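Local coordinates for putative pneumococcal surface protein (Streptococcus pneumoniae, PDB 4CNL), which probably anchors itself to the pneumococcal cell wall by binding the choline groups of teichoic acid through its choline-binding repeats, at residues A[36-44]-A[53-61]. Sequence-based numbering, arbitrary orientation.
With CHT (choline ion), chain I; CHT (choline ion), chain H; CHT (choline ion), chain D.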
ATOM      1  N   GLY A  36      -3.908  -0.873 -32.613  1.00 13.44           N
ATOM      2  CA  GLY A  36      -5.329  -0.579 -32.535  1.00 11.60           C
ATOM      3  C   GLY A  36      -6.103  -1.560 -31.672  1.00 10.88           C
ATOM      4  O   GLY A  36      -7.279  -1.344 -31.398  1.00 12.29           O
ATOM      5  N   LYS A  37      -5.469  -2.648 -31.247  1.00 12.16           N
ATOM      6  CA  LYS A  37      -6.192  -3.642 -30.455  1.00 11.34           C
ATOM      7  C   LYS A  37      -6.407  -3.149 -29.043  1.00 13.52           C
ATOM      8  O   LYS A  37      -5.486  -2.610 -28.433  1.00 12.06           O
ATOM      9  CB  LYS A  37      -5.442  -4.971 -30.420  1.00 10.89           C
ATOM     10  CG  LYS A  37      -5.251  -5.605 -31.787  1.00 16.10           C
ATOM     11  CD  LYS A  37      -4.579  -6.964 -31.654  1.00 18.95           C
ATOM     12  CE  LYS A  37      -4.289  -7.575 -33.025  1.00 22.96           C
ATOM     13  NZ  LYS A  37      -3.499  -8.831 -32.915  1.00 39.04           N
ATOM     14  N   MET A  38      -7.619  -3.346 -28.531  1.00 10.34           N
ATOM     15  CA  MET A  38      -7.914  -3.054 -27.121  1.00  7.33           C
ATOM     16  C   MET A  38      -7.048  -3.880 -26.170  1.00 12.52           C
ATOM     17  O   MET A  38      -6.980  -5.102 -26.286  1.00 11.27           O
ATOM     18  CB  MET A  38      -9.390  -3.322 -26.833  1.00 11.06           C
ATOM     19  CG  MET A  38      -9.808  -2.957 -25.425  1.00 14.29           C
ATOM     20  SD  MET A  38     -11.473  -3.480 -25.016  1.00 14.40           S
ATOM     21  CE  MET A  38     -11.252  -5.234 -24.799  1.00 13.62           C
ATOM     22  N   ALA A  39      -6.389  -3.214 -25.225  1.00  9.58           N
ATOM     23  CA  ALA A  39      -5.642  -3.929 -24.190  1.00 14.17           C
ATOM     24  C   ALA A  39      -6.578  -4.741 -23.301  1.00 14.11           C
ATOM     25  O   ALA A  39      -7.690  -4.316 -22.974  1.00 11.18           O
ATOM     26  CB  ALA A  39      -4.815  -2.947 -23.357  1.00 12.23           C
ATOM     27  N   GLN A  40      -6.125  -5.930 -22.910  1.00 12.81           N
ATOM     28  CA  GLN A  40      -6.943  -6.807 -22.098  1.00 13.60           C
ATOM     29  C   GLN A  40      -6.047  -7.681 -21.226  1.00 16.90           C
ATOM     30  O   GLN A  40      -5.069  -8.260 -21.718  1.00 17.45           O
ATOM     31  CB  GLN A  40      -7.838  -7.674 -22.980  1.00 20.90           C
ATOM     32  CG  GLN A  40      -8.873  -8.460 -22.214  1.00 27.68           C
ATOM     33  CD  GLN A  40      -9.810  -9.215 -23.141  1.00 38.39           C
ATOM     34  OE1 GLN A  40     -10.509  -8.612 -23.956  1.00 30.68           O
ATOM     35  NE2 GLN A  40      -9.823 -10.539 -23.023  1.00 38.51           N
ATOM     36  N   SER A  41      -6.383  -7.753 -19.940  1.00 19.16           N
ATOM     37  CA  SER A  41      -5.629  -8.544 -18.970  1.00 16.63           C
ATOM     38  C   SER A  41      -4.138  -8.301 -19.097  1.00 16.97           C
ATOM     39  O   SER A  41      -3.345  -9.230 -19.243  1.00 19.18           O
ATOM     40  CB  SER A  41      -5.944 -10.024 -19.136  1.00 19.19           C
ATOM     41  OG  SER A  41      -7.305 -10.259 -18.841  1.00 19.47           O
ATOM     42  N   GLU A  42      -3.755  -7.033 -19.076  1.00 17.25           N
ATOM     43  CA  GLU A  42      -2.359  -6.704 -19.252  1.00 17.81           C
ATOM     44  C   GLU A  42      -2.049  -5.331 -18.706  1.00 18.07           C
ATOM     45  O   GLU A  42      -2.944  -4.480 -18.553  1.00 12.08           O
ATOM     46  CB  GLU A  42      -1.974  -6.783 -20.737  1.00 16.88           C
ATOM     47  CG  GLU A  42      -2.604  -5.705 -21.594  1.00 18.17           C
ATOM     48  CD  GLU A  42      -2.372  -5.941 -23.075  1.00 16.72           C
ATOM     49  OE1 GLU A  42      -1.217  -5.816 -23.529  1.00 18.87           O
ATOM     50  OE2 GLU A  42      -3.347  -6.256 -23.778  1.00 20.09           O
ATOM     51  N   TRP A  43      -0.766  -5.144 -18.415  1.00 18.67           N
ATOM     52  CA  TRP A  43      -0.212  -3.890 -17.953  1.00 15.28           C
ATOM     53  C   TRP A  43       0.232  -3.026 -19.115  1.00 12.71           C
ATOM     54  O   TRP A  43       0.826  -3.523 -20.071  1.00 17.85           O
ATOM     55  CB  TRP A  43       0.982  -4.146 -17.036  1.00 14.09           C
ATOM     56  CG  TRP A  43       0.610  -4.684 -15.708  1.00 18.85           C
ATOM     57  CD1 TRP A  43       0.562  -5.995 -15.328  1.00 18.17           C
ATOM     58  CD2 TRP A  43       0.250  -3.916 -14.561  1.00 17.56           C
ATOM     59  NE1 TRP A  43       0.182  -6.090 -14.005  1.00 16.89           N
ATOM     60  CE2 TRP A  43      -0.015  -4.823 -13.514  1.00 16.52           C
ATOM     61  CE3 TRP A  43       0.124  -2.542 -14.320  1.00 15.09           C
ATOM     62  CZ2 TRP A  43      -0.411  -4.404 -12.242  1.00 11.24           C
ATOM     63  CZ3 TRP A  43      -0.273  -2.126 -13.060  1.00 12.19           C
ATOM     64  CH2 TRP A  43      -0.523  -3.055 -12.031  1.00 18.41           C
ATOM     65  N   ILE A  44      -0.030  -1.727 -19.005  1.00 11.79           N
ATOM     66  CA  ILE A  44       0.401  -0.748 -19.992  1.00 13.72           C
ATOM     67  C   ILE A  44       1.031   0.455 -19.300  1.00 15.61           C
ATOM     68  O   ILE A  44       0.481   0.955 -18.320  1.00 17.28           O
ATOM     69  CB  ILE A  44      -0.800  -0.267 -20.863  1.00 15.20           C
ATOM     70  CG1 ILE A  44      -1.160  -1.317 -21.914  1.00 21.60           C
ATOM     71  CG2 ILE A  44      -0.498   1.078 -21.508  1.00 23.78           C
ATOM     72  CD1 ILE A  44      -0.147  -1.443 -23.015  1.00 29.61           C
ATOM     73  N   TYR A  53      -0.833   1.303 -15.855  1.00  9.93           N
ATOM     74  CA  TYR A  53      -2.249   0.966 -15.700  1.00 11.45           C
ATOM     75  C   TYR A  53      -2.448  -0.513 -15.958  1.00 11.15           C
ATOM     76  O   TYR A  53      -1.717  -1.101 -16.752  1.00 11.85           O
ATOM     77  CB  TYR A  53      -3.112   1.771 -16.674  1.00  9.31           C
ATOM     78  CG  TYR A  53      -3.062   3.258 -16.449  1.00  9.14           C
ATOM     79  CD1 TYR A  53      -2.033   4.034 -16.990  1.00  9.98           C
ATOM     80  CD2 TYR A  53      -4.039   3.888 -15.697  1.00 11.10           C
ATOM     81  CE1 TYR A  53      -1.996   5.405 -16.784  1.00 13.05           C
ATOM     82  CE2 TYR A  53      -4.007   5.252 -15.480  1.00 12.76           C
ATOM     83  CZ  TYR A  53      -2.985   6.002 -16.023  1.00 16.86           C
ATOM     84  OH  TYR A  53      -2.960   7.363 -15.808  1.00 15.79           O
ATOM     85  N   TYR A  54      -3.427  -1.114 -15.287  1.00 11.61           N
ATOM     86  CA  TYR A  54      -3.791  -2.499 -15.560  1.00 13.37           C
ATOM     87  C   TYR A  54      -5.158  -2.577 -16.205  1.00 13.29           C
ATOM     88  O   TYR A  54      -6.157  -2.169 -15.612  1.00 10.72           O
ATOM     89  CB  TYR A  54      -3.786  -3.351 -14.293  1.00 14.03           C
ATOM     90  CG  TYR A  54      -4.007  -4.805 -14.631  1.00 10.57           C
ATOM     91  CD1 TYR A  54      -2.999  -5.548 -15.233  1.00 14.71           C
ATOM     92  CD2 TYR A  54      -5.229  -5.415 -14.409  1.00 11.70           C
ATOM     93  CE1 TYR A  54      -3.195  -6.871 -15.577  1.00 13.34           C
ATOM     94  CE2 TYR A  54      -5.436  -6.746 -14.753  1.00 17.25           C
ATOM     95  CZ  TYR A  54      -4.413  -7.463 -15.330  1.00 18.45           C
ATOM     96  OH  TYR A  54      -4.607  -8.777 -15.675  1.00 26.17           O
ATOM     97  N   LEU A  55      -5.203  -3.101 -17.429  1.00 12.92           N
ATOM     98  CA  LEU A  55      -6.486  -3.336 -18.074  1.00 12.52           C
ATOM     99  C   LEU A  55      -7.005  -4.724 -17.709  1.00 16.06           C
ATOM    100  O   LEU A  55      -6.318  -5.731 -17.895  1.00 15.12           O
ATOM    101  CB  LEU A  55      -6.377  -3.168 -19.594  1.00 10.71           C
ATOM    102  CG  LEU A  55      -6.077  -1.745 -20.085  1.00 12.65           C
ATOM    103  CD1 LEU A  55      -6.942  -0.682 -19.364  1.00 11.63           C
ATOM    104  CD2 LEU A  55      -4.581  -1.409 -19.990  1.00 12.47           C
ATOM    105  N   LYS A  56      -8.225  -4.760 -17.187  1.00 15.95           N
ATOM    106  CA  LYS A  56      -8.846  -5.999 -16.724  1.00 16.99           C
ATOM    107  C   LYS A  56      -9.298  -6.884 -17.884  1.00 20.20           C
ATOM    108  O   LYS A  56      -9.057  -6.571 -19.053  1.00 17.65           O
ATOM    109  CB  LYS A  56     -10.023  -5.670 -15.805  1.00 16.89           C
ATOM    110  CG  LYS A  56      -9.578  -4.993 -14.511  1.00 18.40           C
ATOM    111  CD  LYS A  56     -10.748  -4.642 -13.603  1.00 22.88           C
ATOM    112  CE  LYS A  56     -11.535  -3.461 -14.130  1.00 25.48           C
ATOM    113  NZ  LYS A  56     -12.652  -3.086 -13.217  1.00 34.35           N
ATOM    114  N   SER A  57      -9.950  -7.995 -17.554  1.00 21.97           N
ATOM    115  CA  SER A  57     -10.350  -8.978 -18.565  1.00 23.69           C
ATOM    116  C   SER A  57     -11.409  -8.436 -19.516  1.00 25.47           C
ATOM    117  O   SER A  57     -11.543  -8.914 -20.640  1.00 26.05           O
ATOM    118  CB  SER A  57     -10.866 -10.251 -17.894  1.00 26.46           C
ATOM    119  OG  SER A  57     -12.077  -9.992 -17.203  1.00 30.60           O
ATOM    120  N   ASP A  58     -12.170  -7.445 -19.071  1.00 24.15           N
ATOM    121  CA  ASP A  58     -13.152  -6.833 -19.950  1.00 21.36           C
ATOM    122  C   ASP A  58     -12.579  -5.616 -20.662  1.00 22.23           C
ATOM    123  O   ASP A  58     -13.293  -4.931 -21.385  1.00 23.09           O
ATOM    124  CB  ASP A  58     -14.422  -6.443 -19.179  1.00 30.34           C
ATOM    125  CG  ASP A  58     -14.141  -5.608 -17.939  1.00 28.24           C
ATOM    126  OD1 ASP A  58     -13.107  -4.904 -17.876  1.00 24.37           O
ATOM    127  OD2 ASP A  58     -14.977  -5.650 -17.010  1.00 42.10           O
ATOM    128  N   GLY A  59     -11.293  -5.350 -20.447  1.00 19.26           N
ATOM    129  CA  GLY A  59     -10.636  -4.213 -21.075  1.00 13.36           C
ATOM    130  C   GLY A  59     -10.610  -2.949 -20.227  1.00 14.89           C
ATOM    131  O   GLY A  59      -9.825  -2.046 -20.484  1.00 15.27           O
ATOM    132  N   SER A  60     -11.463  -2.872 -19.211  1.00 13.39           N
ATOM    133  CA  SER A  60     -11.572  -1.633 -18.442  1.00 11.33           C
ATOM    134  C   SER A  60     -10.435  -1.514 -17.435  1.00 12.92           C
ATOM    135  O   SER A  60      -9.985  -2.516 -16.876  1.00 14.61           O
ATOM    136  CB  SER A  60     -12.920  -1.558 -17.741  1.00 21.67           C
ATOM    137  OG  SER A  60     -13.106  -2.693 -16.915  1.00 23.93           O
ATOM    138  N   TYR A  61      -9.959  -0.301 -17.193  1.00 12.98           N
ATOM    139  CA  TYR A  61      -8.814  -0.182 -16.292  1.00  7.99           C
ATOM    140  C   TYR A  61      -9.236  -0.439 -14.862  1.00 10.51           C
ATOM    141  O   TYR A  61     -10.363  -0.127 -14.457  1.00 11.18           O
ATOM    142  CB  TYR A  61      -8.127   1.183 -16.416  1.00 10.28           C
ATOM    143  CG  TYR A  61      -8.916   2.367 -15.907  1.00 12.91           C
ATOM    144  CD1 TYR A  61      -9.851   3.011 -16.717  1.00 15.33           C
ATOM    145  CD2 TYR A  61      -8.708   2.862 -14.621  1.00 11.76           C
ATOM    146  CE1 TYR A  61     -10.565   4.104 -16.259  1.00 15.22           C
ATOM    147  CE2 TYR A  61      -9.419   3.955 -14.158  1.00 15.79           C
ATOM    148  CZ  TYR A  61     -10.344   4.568 -14.976  1.00 23.09           C
ATOM    149  OH  TYR A  61     -11.036   5.653 -14.503  1.00 22.34           O
TER
HETATM  150  C4  CHT I1281      -9.239   7.896 -15.870  1.00 45.21           C
HETATM  151  C5  CHT I1281      -8.017   8.334 -16.673  1.00 43.22           C
HETATM  152  C6  CHT I1281      -8.586   7.041 -18.590  1.00 25.89           C
HETATM  153  C7  CHT I1281      -6.344   7.670 -18.166  1.00 25.67           C
HETATM  154  C8  CHT I1281      -7.406   6.061 -16.821  1.00 27.27           C
HETATM  155  O6  CHT I1281     -10.414   8.425 -16.467  1.00 48.24           O
HETATM  156  N1  CHT I1281      -7.590   7.277 -17.567  1.00 25.94           N
HETATM  157  C4  CHT H1280       5.166  -6.139 -13.426  1.00 38.39           C
HETATM  158  C5  CHT H1280       5.518  -4.734 -12.929  1.00 36.91           C
HETATM  159  C6  CHT H1280       4.869  -2.464 -12.982  1.00 31.48           C
HETATM  160  C7  CHT H1280       4.267  -3.905 -14.739  1.00 29.89           C
HETATM  161  C8  CHT H1280       3.250  -4.131 -12.628  1.00 23.26           C
HETATM  162  O6  CHT H1280       6.076  -7.091 -12.887  1.00 49.83           O
HETATM  163  N1  CHT H1280       4.472  -3.808 -13.317  1.00 23.20           N
HETATM  164  C4  CHT D1276     -15.921  -5.489 -24.489  1.00 39.54           C
HETATM  165  C5  CHT D1276     -15.116  -4.293 -24.992  1.00 33.95           C
HETATM  166  C6  CHT D1276     -16.920  -3.001 -24.162  1.00 32.48           C
HETATM  167  C7  CHT D1276     -15.173  -1.977 -25.360  1.00 21.36           C
HETATM  168  C8  CHT D1276     -16.715  -3.376 -26.470  1.00 24.79           C
HETATM  169  O6  CHT D1276     -15.194  -6.138 -23.451  1.00 42.97           O
HETATM  170  N1  CHT D1276     -15.986  -3.163 -25.250  1.00 28.47           N
HETATM  171  O   HOH W   1      -8.484  -1.593 -22.666  1.00 12.00           O
HETATM  172  O   HOH W   2      -2.636 -10.398 -16.074  1.00 37.00           O
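Leu-55 sits at the apolar centre, with CG 3.7 Å from Ala-39 CB and its CD2 branch reaching across to Ile-44 CG1; Tyr-31 of the preceding strand 30-32 also packs on Ile-44. On the other face of this hairpin Tyr-54 and Trp-43 form an edge-to-face pair, planes at 57°. Tyr-54 CB lies 3.8 Å from the centroid of the six-membered ring of Trp-43, almost exactly over it, while CD1 comes down on the same face nearer the pyrrole side. With CG anti to the backbone N (chi1 -173°), the tyrosine ring continues across the neighbouring strand, bringing OH to 3.5 Å from Ser-41 CA. The opposite indole face carries a choline methyl, C8, 3.5 Å from Trp-43 CE2.

Ile-44 and Tyr-53 exchange two backbone hydrogen bonds, as do Glu-42 and Leu-55. The pairing then slips: Ser-41 and Glu-42 both face Leu-55 in a G1 bulge, and Ser-41 N bonds instead to Lys-56 O (3.1 Å). That carbonyl also closes the type I turn by accepting Gly-59 N from its opposite face. At the polar edge, Glu-42 OE2 takes Gln-40 N on its anti lone pair and pairs with Lys-33, while Asp-58 OD1 accepts Ser-60 N in an Asx turn.

Three choline sites draw on 36-44 and 53-61: Trp-43 and Tyr-53 from the strands, Met-38, Asp-58 and Tyr-61 from flanking segments. Trp-43 and Tyr-61 each turn a ring face to a choline methyl, consistent with cation-pi recognition of the trimethylammonium head; Tyr-53 CE2 lies alongside the second choline. At the third, Asp-58 O accepts the free choline's hydroxyl (3.1 Å), a proton lost when choline is esterified in teichoic acid.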